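Local coordinates for sensor protein QseC (Escherichia coli, PDB 3JZ3) that acts as an ATP-dependent sensor histidine kinase that probably phosphorylates itself and, with QseB, activates the flagella regulon, at residues D56-L70 against L184-M196. Residues are numbered along the deposited sequence; the frame is centred on the assembly and turned at random.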
loop_
_atom_site.group_PDB
_atom_site.type_symbol
_atom_site.label_atom_id
_atom_site.label_comp_id
_atom_site.label_asym_id
_atom_site.label_seq_id
_atom_site.Cartn_x
_atom_site.Cartn_y
_atom_site.Cartn_z
ATOM N N ASP B 56 -5.359 -7.259 -5.935
ATOM C CA ASP B 56 -5.710 -8.228 -6.975
ATOM C C ASP B 56 -7.055 -8.885 -6.683
ATOM O O ASP B 56 -7.926 -8.934 -7.554
ATOM C CB ASP B 56 -4.627 -9.302 -7.116
ATOM C CG ASP B 56 -4.897 -10.271 -8.264
ATOM O OD1 ASP B 56 -5.485 -9.860 -9.291
ATOM O OD2 ASP B 56 -4.508 -11.451 -8.141
ATOM N N GLN B 57 -7.217 -9.386 -5.459
ATOM C CA GLN B 57 -8.467 -10.018 -5.042
ATOM C C GLN B 57 -9.629 -9.035 -5.140
ATOM O O GLN B 57 -10.675 -9.363 -5.700
ATOM C CB GLN B 57 -8.348 -10.578 -3.624
ATOM C CG GLN B 57 -9.599 -11.308 -3.142
ATOM C CD GLN B 57 -9.394 -12.053 -1.835
ATOM O OE1 GLN B 57 -8.636 -11.622 -0.962
ATOM N NE2 GLN B 57 -10.076 -13.179 -1.695
ATOM N N LEU B 58 -9.430 -7.824 -4.624
ATOM C CA LEU B 58 -10.479 -6.803 -4.643
ATOM C C LEU B 58 -10.861 -6.359 -6.058
ATOM O O LEU B 58 -12.028 -6.061 -6.320
ATOM C CB LEU B 58 -10.092 -5.598 -3.780
ATOM C CG LEU B 58 -9.979 -5.819 -2.267
ATOM C CD1 LEU B 58 -9.565 -4.532 -1.569
ATOM C CD2 LEU B 58 -11.275 -6.351 -1.675
ATOM N N LEU B 59 -9.881 -6.324 -6.964
ATOM C CA LEU B 59 -10.135 -6.011 -8.373
ATOM C C LEU B 59 -11.032 -7.060 -9.021
ATOM O O LEU B 59 -11.999 -6.718 -9.708
ATOM C CB LEU B 59 -8.826 -5.898 -9.164
ATOM C CG LEU B 59 -8.058 -4.572 -9.189
ATOM C CD1 LEU B 59 -6.745 -4.776 -9.916
ATOM C CD2 LEU B 59 -8.861 -3.457 -9.848
ATOM N N THR B 60 -10.697 -8.328 -8.793
ATOM C CA THR B 60 -11.448 -9.460 -9.325
ATOM C C THR B 60 -12.889 -9.475 -8.804
ATOM O O THR B 60 -13.831 -9.568 -9.593
ATOM C CB THR B 60 -10.761 -10.800 -8.972
ATOM O OG1 THR B 60 -9.349 -10.701 -9.205
ATOM C CG2 THR B 60 -11.328 -11.933 -9.810
ATOM N N LEU B 61 -13.050 -9.372 -7.485
ATOM C CA LEU B 61 -14.374 -9.428 -6.855
ATOM C C LEU B 61 -15.275 -8.280 -7.290
ATOM O O LEU B 61 -16.482 -8.464 -7.455
ATOM C CB LEU B 61 -14.263 -9.458 -5.327
ATOM C CG LEU B 61 -13.513 -10.621 -4.673
ATOM C CD1 LEU B 61 -13.479 -10.442 -3.168
ATOM C CD2 LEU B 61 -14.133 -11.959 -5.042
ATOM N N SER B 62 -14.680 -7.104 -7.480
ATOM C CA SER B 62 -15.408 -5.920 -7.945
ATOM C C SER B 62 -15.731 -5.989 -9.441
ATOM O O SER B 62 -16.486 -5.158 -9.955
ATOM C CB SER B 62 -14.602 -4.656 -7.645
ATOM O OG SER B 62 -13.332 -4.707 -8.270
ATOM N N ARG B 63 -15.164 -6.993 -10.116
ATOM C CA ARG B 63 -15.243 -7.167 -11.579
ATOM C C ARG B 63 -15.203 -5.838 -12.346
ATOM O O ARG B 63 -16.121 -5.490 -13.095
ATOM C CB ARG B 63 -16.416 -8.078 -11.996
ATOM C CG ARG B 63 -17.819 -7.632 -11.570
ATOM C CD ARG B 63 -18.854 -8.749 -11.741
ATOM N NE ARG B 63 -18.832 -9.361 -13.073
ATOM C CZ ARG B 63 -18.452 -10.611 -13.332
ATOM N NH1 ARG B 63 -18.059 -11.417 -12.353
ATOM N NH2 ARG B 63 -18.472 -11.061 -14.577
ATOM N N LEU B 64 -14.110 -5.112 -12.135
ATOM C CA LEU B 64 -13.933 -3.770 -12.665
ATOM C C LEU B 64 -13.637 -3.797 -14.158
ATOM O O LEU B 64 -12.649 -4.389 -14.595
ATOM C CB LEU B 64 -12.810 -3.067 -11.907
ATOM C CG LEU B 64 -12.847 -1.544 -11.797
ATOM C CD1 LEU B 64 -14.169 -1.049 -11.216
ATOM C CD2 LEU B 64 -11.682 -1.091 -10.942
ATOM N N ASP B 65 -14.506 -3.146 -14.926
ATOM C CA ASP B 65 -14.448 -3.176 -16.390
ATOM C C ASP B 65 -13.554 -2.086 -16.986
ATOM O O ASP B 65 -12.714 -2.370 -17.846
ATOM C CB ASP B 65 -15.865 -3.100 -16.987
ATOM C CG ASP B 65 -16.703 -1.971 -16.388
ATOM O OD1 ASP B 65 -17.029 -2.035 -15.179
ATOM O OD2 ASP B 65 -17.044 -1.025 -17.129
ATOM N N SER B 66 -13.734 -0.850 -16.527
ATOM C CA SER B 66 -13.012 0.294 -17.076
ATOM C C SER B 66 -12.537 1.253 -15.987
ATOM O O SER B 66 -12.822 1.060 -14.805
ATOM C CB SER B 66 -13.899 1.040 -18.080
ATOM O OG SER B 66 -14.968 1.696 -17.419
ATOM N N LEU B 67 -11.820 2.292 -16.407
ATOM C CA LEU B 67 -11.316 3.325 -15.506
ATOM C C LEU B 67 -12.340 4.440 -15.279
ATOM O O LEU B 67 -12.084 5.383 -14.526
ATOM C CB LEU B 67 -10.024 3.929 -16.071
ATOM C CG LEU B 67 -8.840 3.013 -16.404
ATOM C CD1 LEU B 67 -7.846 3.748 -17.286
ATOM C CD2 LEU B 67 -8.162 2.494 -15.147
ATOM N N ASP B 68 -13.499 4.314 -15.924
ATOM C CA ASP B 68 -14.499 5.385 -15.984
ATOM C C ASP B 68 -14.958 5.943 -14.637
ATOM O O ASP B 68 -15.176 7.149 -14.511
ATOM C CB ASP B 68 -15.708 4.942 -16.816
ATOM C CG ASP B 68 -15.414 4.918 -18.307
ATOM O OD1 ASP B 68 -14.744 5.851 -18.805
ATOM O OD2 ASP B 68 -15.860 3.967 -18.983
ATOM N N ASN B 69 -15.099 5.073 -13.637
ATOM C CA ASN B 69 -15.570 5.503 -12.319
ATOM C C ASN B 69 -14.564 5.366 -11.168
ATOM O O ASN B 69 -14.881 5.701 -10.021
ATOM C CB ASN B 69 -16.900 4.821 -11.976
ATOM C CG ASN B 69 -18.086 5.491 -12.652
ATOM O OD1 ASN B 69 -18.359 6.672 -12.427
ATOM N ND2 ASN B 69 -18.795 4.736 -13.484
ATOM N N LEU B 70 -13.358 4.889 -11.477
ATOM C CA LEU B 70 -12.300 4.750 -10.476
ATOM C C LEU B 70 -11.850 6.088 -9.920
ATOM O O LEU B 70 -11.726 7.064 -10.660
ATOM C CB LEU B 70 -11.085 4.025 -11.054
ATOM C CG LEU B 70 -10.899 2.533 -10.793
ATOM C CD1 LEU B 70 -9.631 2.069 -11.478
ATOM C CD2 LEU B 70 -10.849 2.228 -9.303
ATOM N N LEU B 184 2.132 -13.900 -10.802
ATOM C CA LEU B 184 1.878 -12.467 -10.983
ATOM C C LEU B 184 1.034 -12.206 -12.237
ATOM O O LEU B 184 1.556 -11.908 -13.319
ATOM C CB LEU B 184 3.197 -11.676 -11.012
ATOM C CG LEU B 184 3.961 -11.380 -9.710
ATOM C CD1 LEU B 184 4.363 -12.628 -8.914
ATOM C CD2 LEU B 184 5.188 -10.531 -10.008
ATOM N N SER B 185 -0.279 -12.341 -12.067
ATOM C CA SER B 185 -1.252 -12.136 -13.134
ATOM C C SER B 185 -2.104 -10.900 -12.854
ATOM O O SER B 185 -3.042 -10.596 -13.597
ATOM C CB SER B 185 -2.146 -13.367 -13.277
ATOM O OG SER B 185 -2.881 -13.596 -12.084
ATOM N N ILE B 186 -1.778 -10.205 -11.765
ATOM C CA ILE B 186 -2.352 -8.893 -11.475
ATOM C C ILE B 186 -1.824 -7.902 -12.512
ATOM O O ILE B 186 -2.515 -6.946 -12.884
ATOM C CB ILE B 186 -2.021 -8.409 -10.031
ATOM C CG1 ILE B 186 -2.928 -7.231 -9.639
ATOM C CG2 ILE B 186 -0.532 -8.071 -9.888
ATOM C CD1 ILE B 186 -2.570 -6.541 -8.316
ATOM N N VAL B 187 -0.597 -8.157 -12.970
ATOM C CA VAL B 187 0.029 -7.404 -14.050
ATOM C C VAL B 187 -0.865 -7.465 -15.285
ATOM O O VAL B 187 -1.179 -6.432 -15.874
ATOM C CB VAL B 187 1.448 -7.938 -14.366
ATOM C CG1 VAL B 187 2.028 -7.260 -15.601
ATOM C CG2 VAL B 187 2.374 -7.747 -13.161
ATOM N N GLN B 188 -1.300 -8.671 -15.648
ATOM C CA GLN B 188 -2.220 -8.854 -16.769
ATOM C C GLN B 188 -3.564 -8.158 -16.537
ATOM O O GLN B 188 -4.131 -7.578 -17.462
ATOM C CB GLN B 188 -2.429 -10.344 -17.064
ATOM N N ARG B 189 -4.055 -8.205 -15.302
ATOM C CA ARG B 189 -5.362 -7.645 -14.954
ATOM C C ARG B 189 -5.357 -6.114 -14.962
ATOM O O ARG B 189 -6.252 -5.487 -15.536
ATOM C CB ARG B 189 -5.823 -8.185 -13.594
ATOM C CG ARG B 189 -7.239 -7.798 -13.194
ATOM C CD ARG B 189 -7.699 -8.558 -11.942
ATOM N NE ARG B 189 -8.203 -9.898 -12.254
ATOM C CZ ARG B 189 -7.506 -11.026 -12.128
ATOM N NH1 ARG B 189 -6.253 -11.009 -11.688
ATOM N NH2 ARG B 189 -8.070 -12.183 -12.444
ATOM N N ILE B 190 -4.352 -5.522 -14.321
ATOM C CA ILE B 190 -4.193 -4.069 -14.293
ATOM C C ILE B 190 -3.966 -3.530 -15.706
ATOM O O ILE B 190 -4.589 -2.542 -16.105
ATOM C CB ILE B 190 -3.045 -3.645 -13.346
ATOM C CG1 ILE B 190 -3.490 -3.777 -11.889
ATOM C CG2 ILE B 190 -2.581 -2.219 -13.638
ATOM C CD1 ILE B 190 -2.343 -3.750 -10.893
ATOM N N ALA B 191 -3.084 -4.192 -16.453
ATOM C CA ALA B 191 -2.810 -3.829 -17.839
ATOM C C ALA B 191 -4.094 -3.787 -18.665
ATOM O O ALA B 191 -4.372 -2.786 -19.328
ATOM C CB ALA B 191 -1.806 -4.798 -18.459
ATOM N N LYS B 192 -4.875 -4.868 -18.596
ATOM C CA LYS B 192 -6.123 -5.005 -19.354
ATOM C C LYS B 192 -7.116 -3.906 -18.998
ATOM O O LYS B 192 -7.804 -3.379 -19.868
ATOM C CB LYS B 192 -6.753 -6.384 -19.125
ATOM N N LEU B 193 -7.169 -3.560 -17.716
ATOM C CA LEU B 193 -8.014 -2.472 -17.237
ATOM C C LEU B 193 -7.609 -1.130 -17.859
ATOM O O LEU B 193 -8.463 -0.283 -18.122
ATOM C CB LEU B 193 -7.963 -2.406 -15.707
ATOM C CG LEU B 193 -8.748 -1.339 -14.940
ATOM C CD1 LEU B 193 -10.250 -1.565 -15.042
ATOM C CD2 LEU B 193 -8.313 -1.327 -13.487
ATOM N N HIS B 194 -6.311 -0.956 -18.102
ATOM C CA HIS B 194 -5.768 0.277 -18.676
ATOM C C HIS B 194 -5.684 0.255 -20.205
ATOM O O HIS B 194 -5.109 1.162 -20.812
ATOM C CB HIS B 194 -4.380 0.549 -18.100
ATOM C CG HIS B 194 -4.396 0.981 -16.670
ATOM N ND1 HIS B 194 -4.456 0.087 -15.624
ATOM C CD2 HIS B 194 -4.365 2.213 -16.113
ATOM C CE1 HIS B 194 -4.460 0.750 -14.482
ATOM N NE2 HIS B 194 -4.406 2.043 -14.752
ATOM N N GLY B 195 -6.249 -0.780 -20.822
ATOM C CA GLY B 195 -6.186 -0.941 -22.275
ATOM C C GLY B 195 -4.785 -1.272 -22.760
ATOM O O GLY B 195 -4.395 -0.889 -23.864
HETATM N N MSE B 196 -4.032 -1.985 -21.927
HETATM C CA MSE B 196 -2.654 -2.342 -22.231
HETATM C C MSE B 196 -2.532 -3.846 -22.397
HETATM O O MSE B 196 -3.324 -4.608 -21.842
HETATM C CB MSE B 196 -1.707 -1.874 -21.119
HETATM C CG MSE B 196 -1.638 -0.366 -20.922
HETATM SE SE MSE B 196 -0.566 0.135 -19.358
HETATM C CE MSE B 196 -0.788 2.075 -19.450
#
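Arg189, in helix 186-193 of the ATP-binding domain, reaches Asp56 and Thr60 at the end of helix 42-61 and illustrates how one long side chain joins two domains of a histidine kinase. Its CB starts toward the facing segment, and CD lies 3.7 Å from Asp56 OD1 and 4.0 Å from Leu59 CB. A bend at chi3 (-83°) then turns the head across Thr60, whose OG1 sits over one guanidinium face, close to CZ and 3.4 Å from Arg189 NE at an angle too poor for a hydrogen bond; that hydroxyl instead donates to Asp56 O. At the tip, NH2 nears Thr60 CG2, while Arg189 NH1 forms a salt bridge of 2.8 Å with Asp56 OD1, the carboxylate and guanidinium planes being 46° apart. The Ile186 side chain runs past Asp56 the opposite way, its CD1 3.6 Å from Asp56 CB.

Farther along, Leu59 meets Ile190, and Leu193 packs against the turn of residues 64-70: its CD1 lies near the carbonyls of Leu64 and Ser66, its CD2 meets Leu70 CD1 tip to tip at 4.2 Å. Leu67 CD2 makes a CH-pi contact over the His194 ring, 4.0 Å from its centroid. ND1 of that ring donates to Ile190 O, 2.7 Å away, and NE2 bonds Gln114 N, fixing the ring's rotation.

The chemistry thus sets a directional salt bridge at one end of this contact, with leucine packing, mostly on Leu193, at the other.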